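Side-chain contacts in CG4930 (Drosophila melanogaster, PDB 3ISM), which inhibits the nuclease EndoG by forming a complex with it, and probably acts as a ribonuclease inhibitor: residues D310-K315 and F340-K345; W257-D262 and Q270-E275. The protein carries 1 engineered substitution. All blocks are in the same frame, centred on the assembly; numbering follows the deposited sequence.

Interaction 1 of 2, residues D310-K315 and F340-K345; sequences DFWRDK and FEFYEK
The closest CA atoms across the two segments are those of W312 and Y343, 9.0 Å apart. W312 lies on helix 309-317, which has a wider pi-type turn at 312-315. The other segment starts as a weakly bonded helix at 340-343 and then leaves it through an inverse gamma turn centred on E344. In that turn K345 N bonds to Y343 O.

The gap is filled by the indole of W312. Its CG is anti to the backbone N (chi1 174°), and its CB already points at the other segment. The long edge of the ring meets three backbone carbonyls in order. W312 NE1 donates a hydrogen bond to K345 O over 3.0 Å, with an N-H...O angle of 157°. The donor stands above the carbonyl plane, and the oxygen is slightly tilted from the indole plane. W312 CZ2 comes to 3.4 Å from Y343 O. W312 CH2 lies 3.5 Å from F342 O, an oxygen that also accepts a bond from R300 NH1.

The six-membered ring then turns its edge to the face of F342. This is an offset edge-to-face pair, with planes at 68° and centroids 5.5 Å apart. W312 CH2 and F342 CE2 approach to 3.7 Å. F342 makes a second edge-to-face pair with F297. The Y343 side chain touches the indole only loosely, and its OH bonds to G322 N. An alanine in place of W312 would remove the only cross-segment hydrogen bond, and would probably leave K345 O without that donor and F342 with one of its two edge-to-face partners gone.

R300 and V303 of helix 290-305 also pack on W312. The contact joins an irregular C-terminal segment to the helices of an all-helical domain, probably of the Ku C-terminal-domain-like fold.

Interaction 2 of 2, residues W257-D262 and Q270-E275; sequences WKLLFD and QNKAAE
L259 and A273 meet near the turn of a helical hairpin. Helix 238-261 and helix 267-287 follow each other in the chain with a short connection between them. Here the short segments 257-261 and 270-275 run roughly antiparallel, at 152°, and their axes approach to 9.0 Å. The small side chain of A273 is consistent with this close approach: A273 CA is 6.3 Å from L259 CA.

The contact is apolar, and no hydrogen bond crosses it. Two leucines of helix 238-261 do the touching. Both have CG anti to the carbonyl carbon; for L259 a chi1 of -78° sets CG beside its own backbone N. The two methyls of L259 part, one to A273 and one to K272. L259 CD1 lies against the backbone of A273, 4.1 Å from A273 CA. L259 CD2 reaches K272 CB at 4.0 Å, and the two side chains cross at about a right angle. The chain of K272 then runs on extended, away from the leucine. Within the two segments K272 makes its contact at CB; its NZ forms a salt bridge with E268 OE1.

L260 is buried. Its CB sits over the centre of the F261 ring, within its own segment. Its side chain also touches L299 of helix 290-305, so it is shared between the hairpin and the next helix. The side chain of Q270 starts out away from helix 238-261, yet Q270 CG meets L260 CD2 at 4.3 Å. The amide NE2 of Q270 makes a weak hydrogen bond to P265 O in the connection. The methyl group of A273 points toward helix 238-261. There A273 CB rests against L260, 3.9 Å from L260 CG and 3.9 Å from L260 CD2.

Interaction 2 closes before interaction 1 opens along the chain, and their centres are 16 Å apart. Helix 309-317 connects them. W312 serves interaction 1, while F311 and K315 reach the hairpin of interaction 2. F311 CE2 packs on L260 CD1 at 3.7 Å, and F311 CE1 lies 3.3 Å from Q270 O. K315 CD rests on A274 CB at 3.6 Å. K315 NZ probably hydrogen-bonds to N271 OD1 at 3.0 Å. Helix 290-305 touches both contacts, through R300 and V303 at W312 and through L299 at L260. No other protein chain of the assembly touches any of the four segments, so both contacts are internal packing of the inhibitor.

Interaction 1 of 2, residues D310-K315 and F340-K345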
loop_
_atom_site.group_PDB
_atom_site.type_symbol
_atom_site.label_atom_id
_atom_site.label_comp_id
_atom_site.label_asym_id
_atom_site.label_seq_id
_atom_site.Cartn_x
_atom_site.Cartn_y
_atom_site.Cartn_z
ATOM N N ASP C 310 9.035 -11.336 54.234
ATOM C CA ASP C 310 9.734 -10.196 53.645
ATOM C C ASP C 310 9.751 -10.314 52.130
ATOM O O ASP C 310 9.534 -9.323 51.422
ATOM C CB ASP C 310 11.174 -10.111 54.161
ATOM C CG ASP C 310 11.250 -9.776 55.632
ATOM O OD1 ASP C 310 12.058 -10.419 56.339
ATOM O OD2 ASP C 310 10.508 -8.874 56.081
ATOM N N PHE C 311 10.004 -11.529 51.642
ATOM C CA PHE C 311 10.020 -11.777 50.211
ATOM C C PHE C 311 8.615 -11.610 49.643
ATOM O O PHE C 311 8.441 -10.939 48.631
ATOM C CB PHE C 311 10.591 -13.161 49.874
ATOM C CG PHE C 311 10.876 -13.359 48.398
ATOM C CD1 PHE C 311 12.006 -12.799 47.811
ATOM C CD2 PHE C 311 10.014 -14.106 47.602
ATOM C CE1 PHE C 311 12.272 -12.979 46.455
ATOM C CE2 PHE C 311 10.276 -14.294 46.244
ATOM C CZ PHE C 311 11.407 -13.729 45.670
ATOM N N TRP C 312 7.618 -12.186 50.319
ATOM C CA TRP C 312 6.236 -12.108 49.846
ATOM C C TRP C 312 5.763 -10.659 49.685
ATOM O O TRP C 312 5.358 -10.254 48.592
ATOM C CB TRP C 312 5.288 -12.910 50.755
ATOM C CG TRP C 312 3.808 -12.777 50.418
ATOM C CD1 TRP C 312 2.809 -12.343 51.255
ATOM C CD2 TRP C 312 3.170 -13.075 49.162
ATOM N NE1 TRP C 312 1.597 -12.362 50.601
ATOM C CE2 TRP C 312 1.790 -12.807 49.317
ATOM C CE3 TRP C 312 3.628 -13.550 47.924
ATOM C CZ2 TRP C 312 0.870 -12.992 48.276
ATOM C CZ3 TRP C 312 2.708 -13.726 46.894
ATOM C CH2 TRP C 312 1.348 -13.446 47.079
ATOM N N ARG C 313 5.857 -9.882 50.764
ATOM C CA ARG C 313 5.329 -8.516 50.792
ATOM C C ARG C 313 6.086 -7.508 49.920
ATOM O O ARG C 313 5.464 -6.783 49.152
ATOM C CB ARG C 313 5.254 -7.999 52.230
ATOM C CG ARG C 313 4.346 -8.806 53.145
ATOM C CD ARG C 313 4.053 -8.036 54.412
ATOM N NE ARG C 313 5.273 -7.555 55.057
ATOM C CZ ARG C 313 5.965 -8.229 55.973
ATOM N NH1 ARG C 313 5.575 -9.436 56.370
ATOM N NH2 ARG C 313 7.059 -7.692 56.494
ATOM N N ASP C 314 7.414 -7.475 50.039
ATOM C CA ASP C 314 8.245 -6.446 49.397
ATOM C C ASP C 314 8.646 -6.797 47.972
ATOM O O ASP C 314 9.032 -5.921 47.188
ATOM C CB ASP C 314 9.517 -6.179 50.208
ATOM C CG ASP C 314 9.236 -5.876 51.670
ATOM O OD1 ASP C 314 8.099 -5.471 51.996
ATOM O OD2 ASP C 314 10.160 -6.047 52.492
ATOM N N LYS C 315 8.574 -8.079 47.639
ATOM C CA LYS C 315 8.954 -8.518 46.302
ATOM C C LYS C 315 7.756 -9.004 45.486
ATOM O O LYS C 315 7.389 -8.370 44.501
ATOM C CB LYS C 315 10.073 -9.576 46.356
ATOM C CG LYS C 315 11.266 -9.190 47.250
ATOM C CD LYS C 315 11.926 -7.888 46.795
ATOM C CE LYS C 315 13.081 -7.503 47.704
ATOM N NZ LYS C 315 13.841 -6.341 47.147
ATOM N N PHE C 340 -6.503 -10.850 41.298
ATOM C CA PHE C 340 -6.539 -10.266 42.640
ATOM C C PHE C 340 -6.266 -11.335 43.692
ATOM O O PHE C 340 -5.509 -11.108 44.638
ATOM C CB PHE C 340 -7.898 -9.615 42.934
ATOM C CG PHE C 340 -8.271 -8.500 41.996
ATOM C CD1 PHE C 340 -7.586 -7.287 42.021
ATOM C CD2 PHE C 340 -9.335 -8.652 41.110
ATOM C CE1 PHE C 340 -7.939 -6.245 41.152
ATOM C CE2 PHE C 340 -9.705 -7.615 40.239
ATOM C CZ PHE C 340 -9.005 -6.410 40.261
ATOM N N GLU C 341 -6.874 -12.503 43.482
ATOM C CA GLU C 341 -6.910 -13.610 44.445
ATOM C C GLU C 341 -5.530 -14.170 44.807
ATOM O O GLU C 341 -5.320 -14.612 45.940
ATOM C CB GLU C 341 -7.820 -14.754 43.941
ATOM C CG GLU C 341 -9.056 -14.327 43.114
ATOM C CD GLU C 341 -8.723 -13.970 41.650
ATOM O OE1 GLU C 341 -7.846 -14.628 41.035
ATOM O OE2 GLU C 341 -9.345 -13.027 41.110
ATOM N N PHE C 342 -4.606 -14.160 43.840
ATOM C CA PHE C 342 -3.231 -14.643 44.046
ATOM C C PHE C 342 -2.514 -13.914 45.188
ATOM O O PHE C 342 -1.797 -14.533 45.978
ATOM C CB PHE C 342 -2.403 -14.520 42.751
ATOM C CG PHE C 342 -0.914 -14.705 42.958
ATOM C CD1 PHE C 342 -0.357 -15.973 42.962
ATOM C CD2 PHE C 342 -0.080 -13.607 43.159
ATOM C CE1 PHE C 342 1.000 -16.150 43.161
ATOM C CE2 PHE C 342 1.273 -13.776 43.365
ATOM C CZ PHE C 342 1.817 -15.058 43.362
ATOM N N TYR C 343 -2.712 -12.599 45.256
ATOM C CA TYR C 343 -2.030 -11.752 46.226
ATOM C C TYR C 343 -2.724 -11.741 47.582
ATOM O O TYR C 343 -2.120 -11.348 48.580
ATOM C CB TYR C 343 -1.934 -10.315 45.706
ATOM C CG TYR C 343 -1.169 -10.173 44.420
ATOM C CD1 TYR C 343 -1.826 -10.210 43.193
ATOM C CD2 TYR C 343 0.215 -10.010 44.424
ATOM C CE1 TYR C 343 -1.134 -10.084 42.012
ATOM C CE2 TYR C 343 0.925 -9.895 43.235
ATOM C CZ TYR C 343 0.239 -9.928 42.032
ATOM O OH TYR C 343 0.916 -9.798 40.838
ATOM N N GLU C 344 -3.986 -12.161 47.613
ATOM C CA GLU C 344 -4.793 -12.116 48.837
ATOM C C GLU C 344 -4.432 -13.223 49.840
ATOM O O GLU C 344 -5.259 -14.075 50.179
ATOM C CB GLU C 344 -6.293 -12.110 48.502
ATOM C CG GLU C 344 -6.825 -10.732 48.082
ATOM C CD GLU C 344 -8.121 -10.797 47.290
ATOM O OE1 GLU C 344 -8.955 -11.678 47.575
ATOM O OE2 GLU C 344 -8.308 -9.964 46.374
ATOM N N LYS C 345 -3.180 -13.188 50.300
ATOM C CA LYS C 345 -2.638 -14.127 51.282
ATOM C C LYS C 345 -1.711 -13.396 52.255
ATOM O O LYS C 345 -1.121 -12.371 51.904
ATOM C CB LYS C 345 -1.888 -15.275 50.591
ATOM C CG LYS C 345 -2.796 -16.235 49.843
ATOM C CD LYS C 345 -2.380 -17.678 50.029
ATOM C CE LYS C 345 -3.462 -18.622 49.528
ATOM N NZ LYS C 345 -4.793 -18.320 50.136
#

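Interaction 2 of 2, residues W257-D262 and Q270-E275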
loop_
_atom_site.group_PDB
_atom_site.type_symbol
_atom_site.label_atom_id
_atom_site.label_comp_id
_atom_site.label_asym_id
_atom_site.label_seq_id
_atom_site.Cartn_x
_atom_site.Cartn_y
_atom_site.Cartn_z
ATOM N N TRP C 257 14.440 -21.023 42.926
ATOM C CA TRP C 257 14.109 -22.024 43.934
ATOM C C TRP C 257 15.320 -22.401 44.803
ATOM O O TRP C 257 15.156 -22.756 45.966
ATOM C CB TRP C 257 13.508 -23.272 43.276
ATOM C CG TRP C 257 12.592 -24.057 44.179
ATOM C CD1 TRP C 257 12.959 -24.965 45.135
ATOM C CD2 TRP C 257 11.158 -24.010 44.203
ATOM N NE1 TRP C 257 11.846 -25.480 45.753
ATOM C CE2 TRP C 257 10.727 -24.913 45.202
ATOM C CE3 TRP C 257 10.196 -23.290 43.482
ATOM C CZ2 TRP C 257 9.375 -25.118 45.495
ATOM C CZ3 TRP C 257 8.852 -23.495 43.773
ATOM C CH2 TRP C 257 8.455 -24.402 44.774
ATOM N N LYS C 258 16.525 -22.325 44.236
ATOM C CA LYS C 258 17.756 -22.541 45.005
ATOM C C LYS C 258 18.052 -21.354 45.921
ATOM O O LYS C 258 18.235 -21.528 47.128
ATOM C CB LYS C 258 18.955 -22.808 44.084
ATOM C CG LYS C 258 19.460 -24.248 44.079
ATOM C CD LYS C 258 18.865 -25.076 42.952
ATOM C CE LYS C 258 19.463 -26.479 42.931
ATOM N NZ LYS C 258 19.142 -27.194 41.668
ATOM N N LEU C 259 18.082 -20.154 45.334
ATOM C CA LEU C 259 18.356 -18.903 46.053
ATOM C C LEU C 259 17.501 -18.727 47.307
ATOM O O LEU C 259 17.971 -18.224 48.333
ATOM C CB LEU C 259 18.134 -17.704 45.122
ATOM C CG LEU C 259 19.219 -17.359 44.095
ATOM C CD1 LEU C 259 18.606 -16.693 42.855
ATOM C CD2 LEU C 259 20.304 -16.481 44.712
ATOM N N LEU C 260 16.247 -19.157 47.207
ATOM C CA LEU C 260 15.263 -18.974 48.260
ATOM C C LEU C 260 15.144 -20.164 49.217
ATOM O O LEU C 260 14.784 -19.987 50.382
ATOM C CB LEU C 260 13.895 -18.681 47.635
ATOM C CG LEU C 260 13.665 -17.365 46.890
ATOM C CD1 LEU C 260 12.299 -17.400 46.251
ATOM C CD2 LEU C 260 13.797 -16.153 47.804
ATOM N N PHE C 261 15.432 -21.371 48.731
ATOM C CA PHE C 261 15.125 -22.582 49.498
ATOM C C PHE C 261 16.275 -23.579 49.721
ATOM O O PHE C 261 16.028 -24.725 50.111
ATOM C CB PHE C 261 13.900 -23.298 48.907
ATOM C CG PHE C 261 12.716 -22.398 48.693
ATOM C CD1 PHE C 261 12.060 -21.819 49.773
ATOM C CD2 PHE C 261 12.258 -22.125 47.409
ATOM C CE1 PHE C 261 10.969 -20.982 49.581
ATOM C CE2 PHE C 261 11.165 -21.290 47.204
ATOM C CZ PHE C 261 10.520 -20.715 48.292
ATOM N N ASP C 262 17.518 -23.152 49.494
ATOM C CA ASP C 262 18.684 -23.972 49.856
ATOM C C ASP C 262 18.844 -24.008 51.377
ATOM O O ASP C 262 19.379 -24.967 51.936
ATOM C CB ASP C 262 19.970 -23.450 49.201
ATOM C CG ASP C 262 20.124 -23.904 47.751
ATOM O OD1 ASP C 262 19.625 -24.997 47.399
ATOM O OD2 ASP C 262 20.753 -23.164 46.961
ATOM N N GLN C 270 17.625 -12.824 48.487
ATOM C CA GLN C 270 16.226 -12.433 48.283
ATOM C C GLN C 270 16.125 -11.330 47.224
ATOM O O GLN C 270 15.145 -11.268 46.475
ATOM C CB GLN C 270 15.575 -11.979 49.597
ATOM C CG GLN C 270 15.152 -13.124 50.528
ATOM C CD GLN C 270 14.405 -12.634 51.783
ATOM O OE1 GLN C 270 13.691 -11.616 51.761
ATOM N NE2 GLN C 270 14.566 -13.373 52.879
ATOM N N ASN C 271 17.138 -10.463 47.175
ATOM C CA ASN C 271 17.252 -9.437 46.137
ATOM C C ASN C 271 17.560 -10.023 44.759
ATOM O O ASN C 271 17.006 -9.574 43.758
ATOM C CB ASN C 271 18.315 -8.399 46.509
ATOM C CG ASN C 271 17.850 -7.451 47.596
ATOM O OD1 ASN C 271 16.657 -7.179 47.729
ATOM N ND2 ASN C 271 18.795 -6.935 48.377
ATOM N N LYS C 272 18.434 -11.032 44.727
ATOM C CA LYS C 272 18.834 -11.707 43.487
ATOM C C LYS C 272 17.724 -12.575 42.903
ATOM O O LYS C 272 17.666 -12.785 41.687
ATOM C CB LYS C 272 20.085 -12.563 43.711
ATOM C CG LYS C 272 21.372 -11.764 43.886
ATOM C CD LYS C 272 22.549 -12.670 44.214
ATOM C CE LYS C 272 23.800 -11.860 44.517
ATOM N NZ LYS C 272 24.900 -12.703 45.063
ATOM N N ALA C 273 16.855 -13.087 43.772
ATOM C CA ALA C 273 15.714 -13.890 43.338
ATOM C C ALA C 273 14.640 -12.993 42.735
ATOM O O ALA C 273 14.093 -13.297 41.671
ATOM C CB ALA C 273 15.152 -14.702 44.500
ATOM N N ALA C 274 14.360 -11.883 43.418
ATOM C CA ALA C 274 13.409 -10.876 42.946
ATOM C C ALA C 274 13.876 -10.197 41.652
ATOM O O ALA C 274 13.056 -9.823 40.806
ATOM C CB ALA C 274 13.174 -9.842 44.023
ATOM N N GLU C 275 15.195 -10.044 41.528
ATOM C CA GLU C 275 15.850 -9.459 40.362
ATOM C C GLU C 275 15.512 -10.279 39.119
ATOM O O GLU C 275 15.005 -9.743 38.128
ATOM C CB GLU C 275 17.365 -9.476 40.577
ATOM C CG GLU C 275 18.086 -8.167 40.323
ATOM C CD GLU C 275 19.497 -8.173 40.888
ATOM O OE1 GLU C 275 19.687 -8.698 42.007
ATOM O OE2 GLU C 275 20.417 -7.654 40.220
#